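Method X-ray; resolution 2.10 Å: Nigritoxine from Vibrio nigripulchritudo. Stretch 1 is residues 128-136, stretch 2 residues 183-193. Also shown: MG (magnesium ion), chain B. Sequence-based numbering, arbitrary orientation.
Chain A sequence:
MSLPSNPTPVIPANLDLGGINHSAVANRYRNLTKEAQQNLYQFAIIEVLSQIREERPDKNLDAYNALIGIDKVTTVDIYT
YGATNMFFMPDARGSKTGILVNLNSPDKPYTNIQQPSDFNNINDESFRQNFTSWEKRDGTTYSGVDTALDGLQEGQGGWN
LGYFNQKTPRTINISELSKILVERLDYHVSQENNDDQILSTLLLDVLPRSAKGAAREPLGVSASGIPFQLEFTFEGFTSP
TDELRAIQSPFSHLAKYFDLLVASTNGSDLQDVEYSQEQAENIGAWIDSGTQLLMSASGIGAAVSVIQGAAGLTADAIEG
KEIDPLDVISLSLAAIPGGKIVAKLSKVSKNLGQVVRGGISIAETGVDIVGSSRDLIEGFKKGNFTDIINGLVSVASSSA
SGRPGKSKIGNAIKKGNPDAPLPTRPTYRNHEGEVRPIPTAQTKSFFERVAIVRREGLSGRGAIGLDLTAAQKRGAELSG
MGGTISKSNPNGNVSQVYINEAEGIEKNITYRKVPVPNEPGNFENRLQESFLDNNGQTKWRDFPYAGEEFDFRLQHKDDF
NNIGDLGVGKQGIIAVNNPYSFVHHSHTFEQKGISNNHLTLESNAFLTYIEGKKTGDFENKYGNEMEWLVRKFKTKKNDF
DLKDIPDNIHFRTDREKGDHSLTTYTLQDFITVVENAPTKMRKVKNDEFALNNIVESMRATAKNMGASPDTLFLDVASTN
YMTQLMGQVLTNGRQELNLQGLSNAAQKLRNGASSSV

Stretch 1 (128-136) RQNFTSWEK
Stretch 2 183-193: ERLDYHVSQEN

The contact between residues 128-136 and 183-193 of nigritoxine illustrates a general principle: a small buried threonine, gripped at both flanks by charged side chains, can fasten the start of one helix to the side of another helix and the residue that follows it.

Stretch 2 continues a helix that begins earlier in the chain; by Glu192 the backbone is extended (phi/psi -117/157). Stretch 1 opens with a type I beta turn from Arg128 to Phe131, closed by Phe131 N to Arg128 O at 3.2 Å, passes through extended Phe131 (-109/145) and Thr132 (-66/168), and enters a weakly bonded helix near 133. The register is set by Thr132 and His188, whose CA atoms lie 6.0 Å apart; the whole contact buries 384 Å².

Thr132 is the N-cap. With chi1 at p, its OG1 accepts from Glu135 N at 3.0 Å, while its own N donates to Glu135 OE1 at 2.8 Å, a reciprocal box that fixes the carboxylate. Threonine suits the site because its methyl is left free for packing: CG2 sits over the His188 ring, 4.1 Å from the centroid and 17° off the normal, and touches Gln191 CB at 3.8 Å. His188 (chi1 t, chi2 149°) carries its ring beneath the threonine, and its NE2 lies 2.8 Å from a water that also donates weakly to Phe131 O at 3.3 Å.

At one flank, Glu135 (m, t, -13°) points its CB toward the helix and forms a two-pronged salt bridge with Arg184: NH2 to OE1 at 2.8 Å and NH1 to OE2 at 2.9 Å, both nearly straight. Arg184 starts sideways, but its t, p, t, -169° chain brings the guanidinium nearer, so that NH2 also makes a weak bond to Asn130 O at 3.1 Å. Glu135 OE1 and Asn130 O lie at the guanidinium edge, where its N-H groups point. Another water links Glu135 OE2 (2.7 Å) with Tyr187 OH (2.5 Å).

At the other flank, buried Glu192 (m, m, -44°) curls its carboxylate to the first helical turn. OE2 accepts from Ser133 N at 2.8 Å and OE1 from Ser133 OG at 2.7 Å, with serine chi1 at m. A carboxylate suits this place because early amides of a helix lack acceptors from a preceding turn. A water accepts from Trp134 N at 3.1 Å and lies 2.8 Å from Glu192 OE2.

The backbone of Glu192 is itself anchored: its O binds magnesium at 2.2 Å, as does Val189 O at 2.5 Å.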

# COMPACT_ATOMS: atom_id res chain seq x y z
N ARG A 128 -37.72 27.87 2.73
CA ARG A 128 -38.53 27.48 1.63
C ARG A 128 -38.21 26.07 1.13
O ARG A 128 -39.13 25.36 0.72
CB ARG A 128 -38.34 28.47 0.48
CG ARG A 128 -39.43 28.36 -0.57
CD ARG A 128 -39.32 29.51 -1.55
NE ARG A 128 -39.94 29.14 -2.81
CZ ARG A 128 -39.31 28.53 -3.81
NH1 ARG A 128 -38.01 28.23 -3.70
NH2 ARG A 128 -39.97 28.22 -4.91
N GLN A 129 -36.92 25.71 1.16
CA GLN A 129 -36.40 24.38 0.77
C GLN A 129 -37.00 23.24 1.58
O GLN A 129 -36.93 22.10 1.17
CB GLN A 129 -34.91 24.31 1.10
CG GLN A 129 -33.96 24.62 -0.02
CD GLN A 129 -32.54 24.75 0.50
OE1 GLN A 129 -32.21 24.39 1.65
NE2 GLN A 129 -31.67 25.28 -0.35
N ASN A 130 -37.49 23.56 2.77
CA ASN A 130 -38.02 22.54 3.68
C ASN A 130 -39.41 22.05 3.31
O ASN A 130 -39.95 21.14 3.97
CB ASN A 130 -37.99 23.06 5.11
CG ASN A 130 -36.58 23.09 5.70
OD1 ASN A 130 -35.75 22.28 5.33
ND2 ASN A 130 -36.32 24.00 6.63
N PHE A 131 -39.97 22.64 2.24
CA PHE A 131 -41.29 22.28 1.76
C PHE A 131 -41.19 21.53 0.43
O PHE A 131 -40.31 21.80 -0.37
CB PHE A 131 -42.17 23.54 1.63
CG PHE A 131 -42.40 24.24 2.95
CD1 PHE A 131 -43.42 23.83 3.81
CD2 PHE A 131 -41.56 25.28 3.36
CE1 PHE A 131 -43.63 24.47 5.03
CE2 PHE A 131 -41.75 25.91 4.59
CZ PHE A 131 -42.78 25.50 5.43
N THR A 132 -42.08 20.57 0.21
CA THR A 132 -42.13 19.84 -1.06
C THR A 132 -42.55 20.78 -2.20
O THR A 132 -43.01 21.91 -1.94
CB THR A 132 -43.12 18.67 -0.99
OG1 THR A 132 -44.46 19.18 -0.85
CG2 THR A 132 -42.77 17.68 0.19
N SER A 133 -42.40 20.33 -3.45
CA SER A 133 -42.94 21.08 -4.60
C SER A 133 -44.41 21.40 -4.43
O SER A 133 -44.83 22.54 -4.64
CB SER A 133 -42.78 20.30 -5.89
OG SER A 133 -41.42 20.07 -6.11
N TRP A 134 -45.18 20.39 -4.02
CA TRP A 134 -46.60 20.56 -3.74
C TRP A 134 -46.88 21.61 -2.69
O TRP A 134 -47.79 22.43 -2.85
CB TRP A 134 -47.19 19.22 -3.30
CG TRP A 134 -48.66 19.28 -2.95
CD1 TRP A 134 -49.22 19.24 -1.68
CD2 TRP A 134 -49.78 19.42 -3.86
NE1 TRP A 134 -50.58 19.32 -1.75
CE2 TRP A 134 -50.98 19.42 -3.04
CE3 TRP A 134 -49.91 19.52 -5.25
CZ2 TRP A 134 -52.25 19.53 -3.58
CZ3 TRP A 134 -51.20 19.64 -5.79
CH2 TRP A 134 -52.34 19.64 -4.97
N GLU A 135 -46.09 21.62 -1.62
CA GLU A 135 -46.31 22.52 -0.49
C GLU A 135 -45.82 23.95 -0.68
O GLU A 135 -46.29 24.84 0.05
CB GLU A 135 -45.66 21.99 0.80
CG GLU A 135 -46.21 20.67 1.33
CD GLU A 135 -45.21 19.91 2.20
OE1 GLU A 135 -44.00 20.27 2.22
OE2 GLU A 135 -45.65 18.96 2.87
N LYS A 136 -44.86 24.15 -1.58
CA LYS A 136 -44.10 25.40 -1.65
C LYS A 136 -44.98 26.60 -2.00
O LYS A 136 -44.70 27.74 -1.60
CB LYS A 136 -42.99 25.29 -2.70
CG LYS A 136 -41.61 24.98 -2.16
CD LYS A 136 -40.66 24.81 -3.34
CE LYS A 136 -39.22 24.63 -2.91
NZ LYS A 136 -38.99 23.29 -2.30
N GLU A 183 -39.19 10.84 9.95
CA GLU A 183 -40.30 10.41 9.09
C GLU A 183 -40.68 11.53 8.12
O GLU A 183 -41.05 11.26 7.00
CB GLU A 183 -41.52 9.94 9.93
CG GLU A 183 -41.27 8.58 10.59
CD GLU A 183 -42.11 8.32 11.85
OE1 GLU A 183 -42.56 9.26 12.53
OE2 GLU A 183 -42.26 7.13 12.21
N ARG A 184 -40.59 12.78 8.56
CA ARG A 184 -40.85 13.92 7.66
C ARG A 184 -39.86 13.99 6.49
O ARG A 184 -40.24 14.19 5.35
CB ARG A 184 -40.92 15.25 8.45
CG ARG A 184 -40.86 16.50 7.58
CD ARG A 184 -42.05 16.65 6.64
NE ARG A 184 -41.71 17.59 5.59
CZ ARG A 184 -42.56 18.12 4.72
NH1 ARG A 184 -43.85 17.78 4.74
NH2 ARG A 184 -42.11 18.96 3.81
N LEU A 185 -38.57 13.80 6.77
CA LEU A 185 -37.56 13.82 5.72
C LEU A 185 -37.80 12.66 4.73
O LEU A 185 -37.73 12.84 3.51
CB LEU A 185 -36.15 13.78 6.35
CG LEU A 185 -34.95 13.67 5.40
CD1 LEU A 185 -34.99 14.86 4.42
CD2 LEU A 185 -33.60 13.59 6.14
N ASP A 186 -38.09 11.47 5.24
CA ASP A 186 -38.39 10.34 4.35
C ASP A 186 -39.57 10.68 3.42
O ASP A 186 -39.52 10.44 2.22
CB ASP A 186 -38.75 9.08 5.15
CG ASP A 186 -37.54 8.40 5.78
OD1 ASP A 186 -36.39 8.64 5.37
OD2 ASP A 186 -37.77 7.63 6.73
N TYR A 187 -40.64 11.24 3.97
CA TYR A 187 -41.77 11.65 3.17
C TYR A 187 -41.40 12.70 2.14
O TYR A 187 -41.82 12.63 1.00
CB TYR A 187 -42.88 12.20 4.08
CG TYR A 187 -44.01 12.89 3.33
CD1 TYR A 187 -44.94 12.15 2.60
CD2 TYR A 187 -44.17 14.28 3.41
CE1 TYR A 187 -46.00 12.78 1.93
CE2 TYR A 187 -45.23 14.92 2.75
CZ TYR A 187 -46.15 14.17 2.03
OH TYR A 187 -47.19 14.81 1.38
N HIS A 188 -40.64 13.70 2.55
CA HIS A 188 -40.22 14.77 1.63
C HIS A 188 -39.47 14.19 0.46
O HIS A 188 -39.79 14.47 -0.72
CB HIS A 188 -39.37 15.78 2.39
CG HIS A 188 -39.06 17.03 1.62
ND1 HIS A 188 -38.89 18.23 2.22
CD2 HIS A 188 -38.86 17.25 0.25
CE1 HIS A 188 -38.62 19.18 1.28
NE2 HIS A 188 -38.60 18.58 0.08
N VAL A 189 -38.49 13.35 0.74
CA VAL A 189 -37.78 12.63 -0.32
C VAL A 189 -38.72 11.82 -1.21
O VAL A 189 -38.57 11.80 -2.44
CB VAL A 189 -36.67 11.73 0.25
CG1 VAL A 189 -36.12 10.78 -0.82
CG2 VAL A 189 -35.59 12.61 0.86
N SER A 190 -39.71 11.15 -0.61
CA SER A 190 -40.62 10.34 -1.43
C SER A 190 -41.59 11.17 -2.28
O SER A 190 -42.11 10.68 -3.29
CB SER A 190 -41.41 9.35 -0.60
OG SER A 190 -42.57 9.95 -0.09
N GLN A 191 -41.85 12.40 -1.86
CA GLN A 191 -42.68 13.31 -2.66
C GLN A 191 -41.98 13.95 -3.87
O GLN A 191 -42.64 14.59 -4.71
CB GLN A 191 -43.21 14.40 -1.75
CG GLN A 191 -44.30 13.89 -0.83
CD GLN A 191 -45.60 13.63 -1.57
OE1 GLN A 191 -46.20 14.57 -2.12
NE2 GLN A 191 -46.05 12.38 -1.57
N GLU A 192 -40.66 13.80 -3.96
CA GLU A 192 -39.86 14.50 -4.95
C GLU A 192 -39.20 13.49 -5.88
O GLU A 192 -39.12 12.33 -5.54
CB GLU A 192 -38.83 15.42 -4.27
CG GLU A 192 -39.44 16.50 -3.39
CD GLU A 192 -40.38 17.42 -4.17
OE1 GLU A 192 -40.05 17.84 -5.29
OE2 GLU A 192 -41.48 17.69 -3.68
N ASN A 193 -38.82 13.90 -7.10
CA ASN A 193 -38.16 12.98 -8.07
C ASN A 193 -36.64 12.84 -7.88
O ASN A 193 -36.07 11.79 -8.16
CB ASN A 193 -38.46 13.35 -9.54
CG ASN A 193 -39.89 13.04 -9.94
OD1 ASN A 193 -40.54 12.16 -9.38
ND2 ASN A 193 -40.41 13.78 -10.92
MG MG B . -38.46 10.46 -4.51
O HOH W 1 -38.38 19.93 -2.34
O HOH W 2 -46.15 17.13 -0.90
O HOH W 3 -44.23 17.48 -4.18
O HOH W 4 -47.43 17.31 1.61
O HOH W 5 -40.55 9.62 -5.17
O HOH W 6 -37.65 9.78 -6.76
O HOH W 7 -38.35 8.25 -3.37